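PDB 6QW5: RNA-dependent RNA polymerase from Toscana virus, which probably cleaves capped host RNAs through this N-terminal manganese-dependent endonuclease domain to prime viral transcription. Local coordinates for residues F77-T82 / V126-T131; K93-F98 / S108-P113. All blocks are in the same frame, centred on the assembly; numbering follows the deposited sequence.

Contact 1: F77-T82 / V126-T131; sequences FKHDFT and VVEFTT. With MN (manganese (II) ion), chain C; XI7 (2-4-dioxo-4-phenylbutanoic acid), chain E.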
ATOM      1  N   PHE A  77       9.333  -1.714  -7.526  1.00 35.79           N
ATOM      2  CA  PHE A  77       9.172  -0.288  -7.794  1.00 30.49           C
ATOM      3  C   PHE A  77       7.722   0.062  -8.122  1.00 21.91           C
ATOM      4  O   PHE A  77       7.155   1.003  -7.553  1.00 24.98           O
ATOM      5  CB  PHE A  77      10.097   0.142  -8.939  1.00 33.08           C
ATOM      6  CG  PHE A  77       9.745   1.479  -9.503  1.00 29.01           C
ATOM      7  CD1 PHE A  77      10.115   2.634  -8.835  1.00 36.20           C
ATOM      8  CD2 PHE A  77       9.005   1.586 -10.671  1.00 35.11           C
ATOM      9  CE1 PHE A  77       9.771   3.879  -9.330  1.00 36.37           C
ATOM     10  CE2 PHE A  77       8.650   2.829 -11.165  1.00 26.39           C
ATOM     11  CZ  PHE A  77       9.033   3.973 -10.494  1.00 30.06           C
ATOM     12  N   LYS A  78       7.112  -0.676  -9.048  1.00 19.45           N
ATOM     13  CA  LYS A  78       5.737  -0.385  -9.448  1.00 29.97           C
ATOM     14  C   LYS A  78       4.793  -0.400  -8.247  1.00 24.03           C
ATOM     15  O   LYS A  78       4.007   0.532  -8.040  1.00 15.93           O
ATOM     16  CB  LYS A  78       5.293  -1.401 -10.489  1.00 21.77           C
ATOM     17  CG  LYS A  78       4.034  -1.038 -11.223  1.00 25.20           C
ATOM     18  CD  LYS A  78       3.507  -2.244 -11.983  1.00 40.15           C
ATOM     19  CE  LYS A  78       4.599  -2.900 -12.821  1.00 49.96           C
ATOM     20  NZ  LYS A  78       4.054  -3.903 -13.787  1.00 46.02           N
ATOM     21  N   HIS A  79       4.867  -1.462  -7.451  1.00 24.72           N
ATOM     22  CA  HIS A  79       4.083  -1.575  -6.229  1.00 20.48           C
ATOM     23  C   HIS A  79       4.433  -0.446  -5.260  1.00 20.34           C
ATOM     24  O   HIS A  79       3.554   0.284  -4.797  1.00 15.29           O
ATOM     25  CB  HIS A  79       4.348  -2.966  -5.639  1.00 15.95           C
ATOM     26  CG  HIS A  79       3.730  -3.229  -4.300  1.00 22.47           C
ATOM     27  ND1 HIS A  79       4.303  -2.806  -3.119  1.00 20.58           N
ATOM     28  CD2 HIS A  79       2.635  -3.946  -3.952  1.00 15.57           C
ATOM     29  CE1 HIS A  79       3.568  -3.221  -2.100  1.00 19.09           C
ATOM     30  NE2 HIS A  79       2.550  -3.917  -2.579  1.00 16.61           N
ATOM     31  N   ASP A  80       5.721  -0.227  -5.016  1.00 18.24           N
ATOM     32  CA  ASP A  80       6.102   0.713  -3.965  1.00 27.33           C
ATOM     33  C   ASP A  80       5.971   2.176  -4.391  1.00 20.51           C
ATOM     34  O   ASP A  80       5.548   3.012  -3.583  1.00 27.49           O
ATOM     35  CB  ASP A  80       7.515   0.408  -3.491  1.00 28.03           C
ATOM     36  CG  ASP A  80       7.583  -0.893  -2.711  1.00 39.55           C
ATOM     37  OD1 ASP A  80       6.682  -1.149  -1.864  1.00 34.06           O
ATOM     38  OD2 ASP A  80       8.527  -1.662  -2.962  1.00 43.61           O
ATOM     39  N   PHE A  81       6.297   2.518  -5.639  1.00 22.60           N
ATOM     40  CA  PHE A  81       6.063   3.894  -6.077  1.00 21.65           C
ATOM     41  C   PHE A  81       4.584   4.255  -6.013  1.00 16.65           C
ATOM     42  O   PHE A  81       4.225   5.377  -5.631  1.00 20.63           O
ATOM     43  CB  PHE A  81       6.579   4.123  -7.498  1.00 25.57           C
ATOM     44  CG  PHE A  81       6.385   5.541  -7.971  1.00 25.54           C
ATOM     45  CD1 PHE A  81       7.320   6.517  -7.665  1.00 31.70           C
ATOM     46  CD2 PHE A  81       5.245   5.911  -8.668  1.00 23.95           C
ATOM     47  CE1 PHE A  81       7.142   7.832  -8.076  1.00 31.89           C
ATOM     48  CE2 PHE A  81       5.054   7.223  -9.076  1.00 24.13           C
ATOM     49  CZ  PHE A  81       6.009   8.187  -8.782  1.00 26.84           C
ATOM     50  N   THR A  82       3.711   3.322  -6.399  1.00 17.67           N
ATOM     51  CA  THR A  82       2.277   3.606  -6.428  1.00 13.14           C
ATOM     52  C   THR A  82       1.759   4.043  -5.064  1.00 18.76           C
ATOM     53  O   THR A  82       0.990   5.010  -4.952  1.00 13.98           O
ATOM     54  CB  THR A  82       1.524   2.363  -6.904  1.00 19.03           C
ATOM     55  OG1 THR A  82       1.863   2.103  -8.274  1.00 17.38           O
ATOM     56  CG2 THR A  82       0.028   2.550  -6.750  1.00 13.39           C
ATOM     57  N   VAL A 126      -3.971  -4.047   9.777  1.00 10.81           N
ATOM     58  CA  VAL A 126      -3.138  -4.713   8.787  1.00 11.64           C
ATOM     59  C   VAL A 126      -3.561  -4.200   7.419  1.00 10.47           C
ATOM     60  O   VAL A 126      -4.756  -4.202   7.101  1.00  8.69           O
ATOM     61  CB  VAL A 126      -3.260  -6.243   8.897  1.00 12.50           C
ATOM     62  CG1 VAL A 126      -2.505  -6.930   7.752  1.00 11.94           C
ATOM     63  CG2 VAL A 126      -2.718  -6.715  10.245  1.00  8.90           C
ATOM     64  N   VAL A 127      -2.595  -3.705   6.630  1.00 10.92           N
ATOM     65  CA  VAL A 127      -2.869  -3.105   5.321  1.00 10.81           C
ATOM     66  C   VAL A 127      -2.034  -3.813   4.252  1.00 12.62           C
ATOM     67  O   VAL A 127      -0.815  -3.951   4.399  1.00 12.29           O
ATOM     68  CB  VAL A 127      -2.574  -1.590   5.294  1.00 11.92           C
ATOM     69  CG1 VAL A 127      -3.088  -0.969   3.978  1.00 17.28           C
ATOM     70  CG2 VAL A 127      -3.180  -0.864   6.504  1.00 13.08           C
ATOM     71  N   GLU A 128      -2.676  -4.252   3.172  1.00  9.39           N
ATOM     72  CA  GLU A 128      -1.946  -4.842   2.056  1.00 12.98           C
ATOM     73  C   GLU A 128      -2.293  -4.092   0.781  1.00 12.50           C
ATOM     74  O   GLU A 128      -3.465  -3.811   0.526  1.00 10.14           O
ATOM     75  CB  GLU A 128      -2.241  -6.331   1.891  1.00  9.45           C
ATOM     76  CG  GLU A 128      -1.497  -6.995   0.704  1.00 15.81           C
ATOM     77  CD  GLU A 128       0.026  -6.999   0.847  1.00 13.81           C
ATOM     78  OE1 GLU A 128       0.537  -6.880   1.980  1.00 13.09           O
ATOM     79  OE2 GLU A 128       0.722  -7.130  -0.179  1.00 15.26           O
ATOM     80  N   PHE A 129      -1.262  -3.739   0.019  1.00 10.89           N
ATOM     81  CA  PHE A 129      -1.380  -3.105  -1.285  1.00 12.92           C
ATOM     82  C   PHE A 129      -1.106  -4.119  -2.388  1.00 12.67           C
ATOM     83  O   PHE A 129      -0.259  -5.009  -2.254  1.00 13.96           O
ATOM     84  CB  PHE A 129      -0.383  -1.951  -1.448  1.00 10.33           C
ATOM     85  CG  PHE A 129      -0.358  -0.973  -0.300  1.00 14.95           C
ATOM     86  CD1 PHE A 129      -1.515  -0.336   0.113  1.00 13.86           C
ATOM     87  CD2 PHE A 129       0.844  -0.667   0.339  1.00 17.60           C
ATOM     88  CE1 PHE A 129      -1.491   0.574   1.151  1.00 15.25           C
ATOM     89  CE2 PHE A 129       0.877   0.239   1.387  1.00 14.51           C
ATOM     90  CZ  PHE A 129      -0.293   0.862   1.789  1.00 18.47           C
ATOM     91  N   THR A 130      -1.772  -3.927  -3.517  1.00 13.37           N
ATOM     92  CA  THR A 130      -1.495  -4.769  -4.665  1.00 12.69           C
ATOM     93  C   THR A 130      -1.888  -3.994  -5.917  1.00 13.04           C
ATOM     94  O   THR A 130      -2.588  -2.986  -5.845  1.00 11.58           O
ATOM     95  CB  THR A 130      -2.238  -6.115  -4.541  1.00 13.02           C
ATOM     96  OG1 THR A 130      -1.779  -7.028  -5.542  1.00 23.94           O
ATOM     97  CG2 THR A 130      -3.729  -5.923  -4.659  1.00 13.32           C
ATOM     98  N   THR A 131      -1.372  -4.441  -7.055  1.00 15.93           N
ATOM     99  CA  THR A 131      -1.619  -3.819  -8.351  1.00 18.15           C
ATOM    100  C   THR A 131      -1.989  -4.907  -9.350  1.00 15.38           C
ATOM    101  O   THR A 131      -1.708  -6.085  -9.132  1.00 21.82           O
ATOM    102  CB  THR A 131      -0.376  -3.061  -8.876  1.00 18.21           C
ATOM    103  OG1 THR A 131       0.557  -4.002  -9.435  1.00 21.44           O
ATOM    104  CG2 THR A 131       0.320  -2.308  -7.763  1.00 20.63           C
TER
HETATM  105 MN    MN C 301       1.620  -5.581  -1.455  1.00 15.26          MN
HETATM  106  O8  XI7 E 303       3.480  -6.509  -1.112  1.00 16.83           O
HETATM  107  C9  XI7 E 303       3.674  -7.414  -2.097  1.00 22.00           C
HETATM  108  C10 XI7 E 303       2.729  -7.592  -3.078  1.00 23.35           C
HETATM  109  O11 XI7 E 303       1.661  -6.916  -3.161  1.00 20.04           O
HETATM  110  O10 XI7 E 303       2.901  -8.488  -3.940  1.00 28.94           O
HETATM  111  C8  XI7 E 303       4.807  -8.173  -2.140  1.00 21.43           C
HETATM  112  C7  XI7 E 303       5.945  -8.162  -1.178  1.00 27.52           C
HETATM  113  C1  XI7 E 303       7.176  -8.997  -1.494  1.00 34.41           C
HETATM  114  C6  XI7 E 303       7.174  -9.836  -2.625  1.00 34.10           C
HETATM  115  C5  XI7 E 303       8.288 -10.627  -2.952  1.00 37.47           C
HETATM  116  C4  XI7 E 303       9.430 -10.597  -2.145  1.00 32.11           C
HETATM  117  C3  XI7 E 303       9.432  -9.762  -1.012  1.00 39.15           C
HETATM  118  C2  XI7 E 303       8.313  -8.969  -0.689  1.00 29.96           C
HETATM  119  O14 XI7 E 303       5.906  -7.651  -0.049  1.00 28.91           O
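H79 of helix 77-82 and E128 and F129 of strand 124-131 meet at a manganese ion. This is consistent with the metal site of a PD-(D/E)XK nuclease fold, as in the cap-snatching endonucleases of related viruses. H79 binds the metal through NE2 at 2.2 Å. E128 uses OE2, and F129 binds the manganese through its backbone O at 2.1 Å. D114 also binds this ion. O8 and O11 of the bound diketo acid, 2-4-dioxo-4-phenylbutanoic acid, chelate it as well, so the ligand fills two of its coordination positions. A second manganese lies about 4 Å from the H79 side chain.

The tight part of the contact is H79. Its CG lies anti to the backbone N (chi1 174°), which swings the ring out from the helix to the strand. F129 O sits at the ring edge, in its plane. It lies 3.0 Å from H79 NE2, a closeness explained by the shared metal rather than by a hydrogen bond. E128 reaches the ion by a bend at chi2 (64°). Its other oxygen, OE1, has a hydrogen bond of its own. T131 points toward the helix and packs its CG2 4.1 Å from H79 CA.

The solvent side is looser. There the partly exposed K78 passes T131, with K78 CD 4.3 Å from T131 OG1. F77 and F81 turn to helix 183-205 instead.

A second bond fixes the ring's rotation. H79 ND1 donates to D80 OD1 over 3.2 Å, with the acceptor in the ring plane but the donor well above the carboxylate plane.

Contact 2: K93-F98 / S108-P113; sequences KFVEVF and SDFQSP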
ATOM      1  N   LYS A  93       6.777  -7.844   9.662  1.00 20.39           N
ATOM      2  CA  LYS A  93       6.439  -9.213  10.045  1.00 22.16           C
ATOM      3  C   LYS A  93       5.514  -9.252  11.262  1.00 21.86           C
ATOM      4  O   LYS A  93       5.659  -8.456  12.197  1.00 18.16           O
ATOM      5  CB  LYS A  93       7.707 -10.014  10.332  1.00 22.59           C
ATOM      6  CG  LYS A  93       8.418 -10.485   9.070  1.00 29.19           C
ATOM      7  CD  LYS A  93       9.749 -11.149   9.386  1.00 32.03           C
ATOM      8  CE  LYS A  93      10.735 -10.990   8.241  1.00 34.58           C
ATOM      9  NZ  LYS A  93      10.195 -11.504   6.962  1.00 43.71           N
ATOM     10  N   PHE A  94       4.564 -10.199  11.247  1.00 18.03           N
ATOM     11  CA  PHE A  94       3.620 -10.336  12.360  1.00 17.39           C
ATOM     12  C   PHE A  94       4.328 -10.487  13.693  1.00 13.86           C
ATOM     13  O   PHE A  94       3.875  -9.945  14.707  1.00 15.76           O
ATOM     14  CB  PHE A  94       2.702 -11.537  12.139  1.00 13.00           C
ATOM     15  CG  PHE A  94       1.571 -11.263  11.193  1.00 14.55           C
ATOM     16  CD1 PHE A  94       0.532 -10.434  11.562  1.00 14.35           C
ATOM     17  CD2 PHE A  94       1.551 -11.836   9.931  1.00 16.31           C
ATOM     18  CE1 PHE A  94      -0.518 -10.180  10.686  1.00 18.86           C
ATOM     19  CE2 PHE A  94       0.508 -11.588   9.054  1.00 13.07           C
ATOM     20  CZ  PHE A  94      -0.521 -10.762   9.429  1.00 16.63           C
ATOM     21  N   VAL A  95       5.435 -11.236  13.718  1.00 17.40           N
ATOM     22  CA  VAL A  95       6.105 -11.521  14.985  1.00 17.51           C
ATOM     23  C   VAL A  95       6.645 -10.244  15.612  1.00 20.07           C
ATOM     24  O   VAL A  95       6.780 -10.152  16.837  1.00 21.87           O
ATOM     25  CB  VAL A  95       7.219 -12.570  14.781  1.00 22.57           C
ATOM     26  CG1 VAL A  95       8.419 -11.968  14.015  1.00 20.10           C
ATOM     27  CG2 VAL A  95       7.669 -13.137  16.121  1.00 26.50           C
ATOM     28  N   GLU A  96       6.931  -9.229  14.796  1.00 19.22           N
ATOM     29  CA  GLU A  96       7.446  -7.977  15.333  1.00 22.70           C
ATOM     30  C   GLU A  96       6.418  -7.239  16.177  1.00 25.60           C
ATOM     31  O   GLU A  96       6.803  -6.438  17.032  1.00 25.34           O
ATOM     32  CB  GLU A  96       7.921  -7.076  14.194  1.00 23.39           C
ATOM     33  CG  GLU A  96       9.082  -7.654  13.396  1.00 25.55           C
ATOM     34  CD  GLU A  96       9.437  -6.776  12.209  1.00 35.17           C
ATOM     35  OE1 GLU A  96       9.421  -5.539  12.375  1.00 34.56           O
ATOM     36  OE2 GLU A  96       9.710  -7.315  11.110  1.00 39.32           O
ATOM     37  N   VAL A  97       5.129  -7.482  15.950  1.00 21.26           N
ATOM     38  CA  VAL A  97       4.079  -6.793  16.673  1.00 22.77           C
ATOM     39  C   VAL A  97       3.424  -7.693  17.708  1.00 22.91           C
ATOM     40  O   VAL A  97       3.013  -7.203  18.765  1.00 21.82           O
ATOM     41  CB  VAL A  97       3.022  -6.249  15.685  1.00 21.01           C
ATOM     42  CG1 VAL A  97       1.767  -5.778  16.412  1.00 18.03           C
ATOM     43  CG2 VAL A  97       3.604  -5.120  14.822  1.00 24.48           C
ATOM     44  N   PHE A  98       3.323  -8.990  17.439  1.00 22.20           N
ATOM     45  CA  PHE A  98       2.561  -9.891  18.282  1.00 22.54           C
ATOM     46  C   PHE A  98       3.414 -10.878  19.063  1.00 21.62           C
ATOM     47  O   PHE A  98       2.867 -11.609  19.888  1.00 33.63           O
ATOM     48  CB  PHE A  98       1.557 -10.684  17.428  1.00 18.17           C
ATOM     49  CG  PHE A  98       0.466  -9.835  16.823  1.00 20.43           C
ATOM     50  CD1 PHE A  98      -0.695  -9.556  17.531  1.00 15.03           C
ATOM     51  CD2 PHE A  98       0.603  -9.335  15.541  1.00 12.74           C
ATOM     52  CE1 PHE A  98      -1.705  -8.793  16.963  1.00 14.80           C
ATOM     53  CE2 PHE A  98      -0.390  -8.568  14.967  1.00 15.66           C
ATOM     54  CZ  PHE A  98      -1.542  -8.289  15.673  1.00 14.89           C
ATOM     55  N   SER A 108       3.310 -18.407   9.755  1.00 21.92           N
ATOM     56  CA  SER A 108       2.440 -17.236   9.869  1.00 23.68           C
ATOM     57  C   SER A 108       3.102 -16.110  10.664  1.00 17.75           C
ATOM     58  O   SER A 108       2.837 -14.931  10.404  1.00 16.08           O
ATOM     59  CB  SER A 108       1.095 -17.644  10.487  1.00 23.33           C
ATOM     60  OG  SER A 108       1.235 -18.014  11.854  1.00 26.20           O
ATOM     61  N   ASP A 109       3.978 -16.444  11.614  1.00 14.78           N
ATOM     62  CA  ASP A 109       4.708 -15.423  12.361  1.00 19.66           C
ATOM     63  C   ASP A 109       5.599 -14.571  11.467  1.00 18.04           C
ATOM     64  O   ASP A 109       5.906 -13.427  11.816  1.00 17.95           O
ATOM     65  CB  ASP A 109       5.561 -16.076  13.445  1.00 26.20           C
ATOM     66  CG  ASP A 109       4.732 -16.795  14.481  1.00 24.26           C
ATOM     67  OD1 ASP A 109       3.910 -16.134  15.159  1.00 20.92           O
ATOM     68  OD2 ASP A 109       4.909 -18.020  14.615  1.00 23.12           O
ATOM     69  N   PHE A 110       6.031 -15.102  10.326  1.00 16.79           N
ATOM     70  CA  PHE A 110       6.998 -14.419   9.478  1.00 18.60           C
ATOM     71  C   PHE A 110       6.401 -13.903   8.175  1.00 30.00           C
ATOM     72  O   PHE A 110       7.143 -13.369   7.341  1.00 27.87           O
ATOM     73  CB  PHE A 110       8.187 -15.346   9.201  1.00 24.15           C
ATOM     74  CG  PHE A 110       8.773 -15.940  10.451  1.00 26.79           C
ATOM     75  CD1 PHE A 110       9.373 -15.126  11.397  1.00 24.64           C
ATOM     76  CD2 PHE A 110       8.672 -17.297  10.711  1.00 28.39           C
ATOM     77  CE1 PHE A 110       9.901 -15.655  12.564  1.00 31.15           C
ATOM     78  CE2 PHE A 110       9.195 -17.836  11.884  1.00 27.63           C
ATOM     79  CZ  PHE A 110       9.812 -17.010  12.810  1.00 30.44           C
ATOM     80  N   GLN A 111       5.090 -14.041   7.983  1.00 19.48           N
ATOM     81  CA  GLN A 111       4.399 -13.280   6.952  1.00 21.35           C
ATOM     82  C   GLN A 111       4.515 -11.790   7.235  1.00 18.77           C
ATOM     83  O   GLN A 111       4.574 -11.357   8.388  1.00 13.95           O
ATOM     84  CB  GLN A 111       2.927 -13.668   6.898  1.00 18.16           C
ATOM     85  CG  GLN A 111       2.666 -15.014   6.275  1.00 24.10           C
ATOM     86  CD  GLN A 111       1.205 -15.197   5.977  1.00 23.31           C
ATOM     87  OE1 GLN A 111       0.403 -15.416   6.882  1.00 28.66           O
ATOM     88  NE2 GLN A 111       0.839 -15.081   4.710  1.00 20.42           N
ATOM     89  N   SER A 112       4.529 -10.988   6.171  1.00 17.49           N
ATOM     90  CA  SER A 112       4.786  -9.560   6.312  1.00 20.61           C
ATOM     91  C   SER A 112       3.894  -8.779   5.350  1.00 15.30           C
ATOM     92  O   SER A 112       4.282  -8.503   4.217  1.00 17.10           O
ATOM     93  CB  SER A 112       6.261  -9.228   6.066  1.00 22.77           C
ATOM     94  OG  SER A 112       6.741  -9.890   4.908  1.00 22.26           O
ATOM     95  N   PRO A 113       2.691  -8.418   5.792  1.00 17.10           N
ATOM     96  CA  PRO A 113       1.860  -7.519   4.972  1.00 12.13           C
ATOM     97  C   PRO A 113       2.528  -6.154   4.869  1.00 12.54           C
ATOM     98  O   PRO A 113       3.506  -5.857   5.555  1.00 12.79           O
ATOM     99  CB  PRO A 113       0.518  -7.461   5.716  1.00 13.66           C
ATOM    100  CG  PRO A 113       0.785  -8.035   7.084  1.00 17.73           C
ATOM    101  CD  PRO A 113       2.042  -8.843   7.040  1.00 15.89           C
TER
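The backbones of K93 and S112 come close, with their CA atoms 4.1 Å apart. Two hydrogen bonds join the segments here. F94 N donates to Q111 O over 3.1 Å, nearly in line with the carbonyl. V95 N donates to D109 O over 2.9 Å, in the carbonyl plane and less straight at the hydrogen (139°). Q111 O also receives a CA-H...O contact from K93. The short helix 94-98 thus meets the irregular segment 108-113 through the backbone N atoms of F94 and V95.

F94 carries the apolar side of the contact. P113 CD lies 4.2 Å from the centroid of its ring, an off-centre CH-pi contact, and the two side chains cross at about a right angle. Q111 runs alongside with its CB at the ring edge. F94 CD2 also approaches S108 O. Within the probable PD-(D/E)XK nuclease fold, this joins the helix and the segment leading to strand 115-118. Helix 136-157 adds A153 and R157 against F94. D109 carries a salt bridge to R157 and a hydrogen bond to the backbone of D106.

The outer side is thinner. V95 CG1 touches F110 CD1 at 4.2 Å, while V95 CB lies near D109 CB. K93 extends past the same phenyl, with its CD near the ring plane at the edge. The K93 chain bends at chi4 (-56°), leaving K93 NZ 3.6 Å from F110 O, with no hydrogen bond between them.

How the contacts relate
After five strands the chain makes helix 77-82 and then helix 94-98. It next passes through 108-113 and strand 115-118 before returning as strand 124-131. Contact 2 closes a short loop with nine residues between its segments. Contact 1 closes a longer loop, with 43 residues between, and contact 2 is nested inside it. Their centres are about 18 Å apart, yet they touch. P113 CG of contact 2 packs on V126 CG1 of contact 1 at 3.5 Å, and P113 CA lies beside E128 OE1. Just after P113, D114 joins the metal site. Contact 1 ties helix 77-82 to the mixed sheet; contact 2 ties helix 94-98 to the loop before strand 115-118, which P113 brings onto strand 124-131.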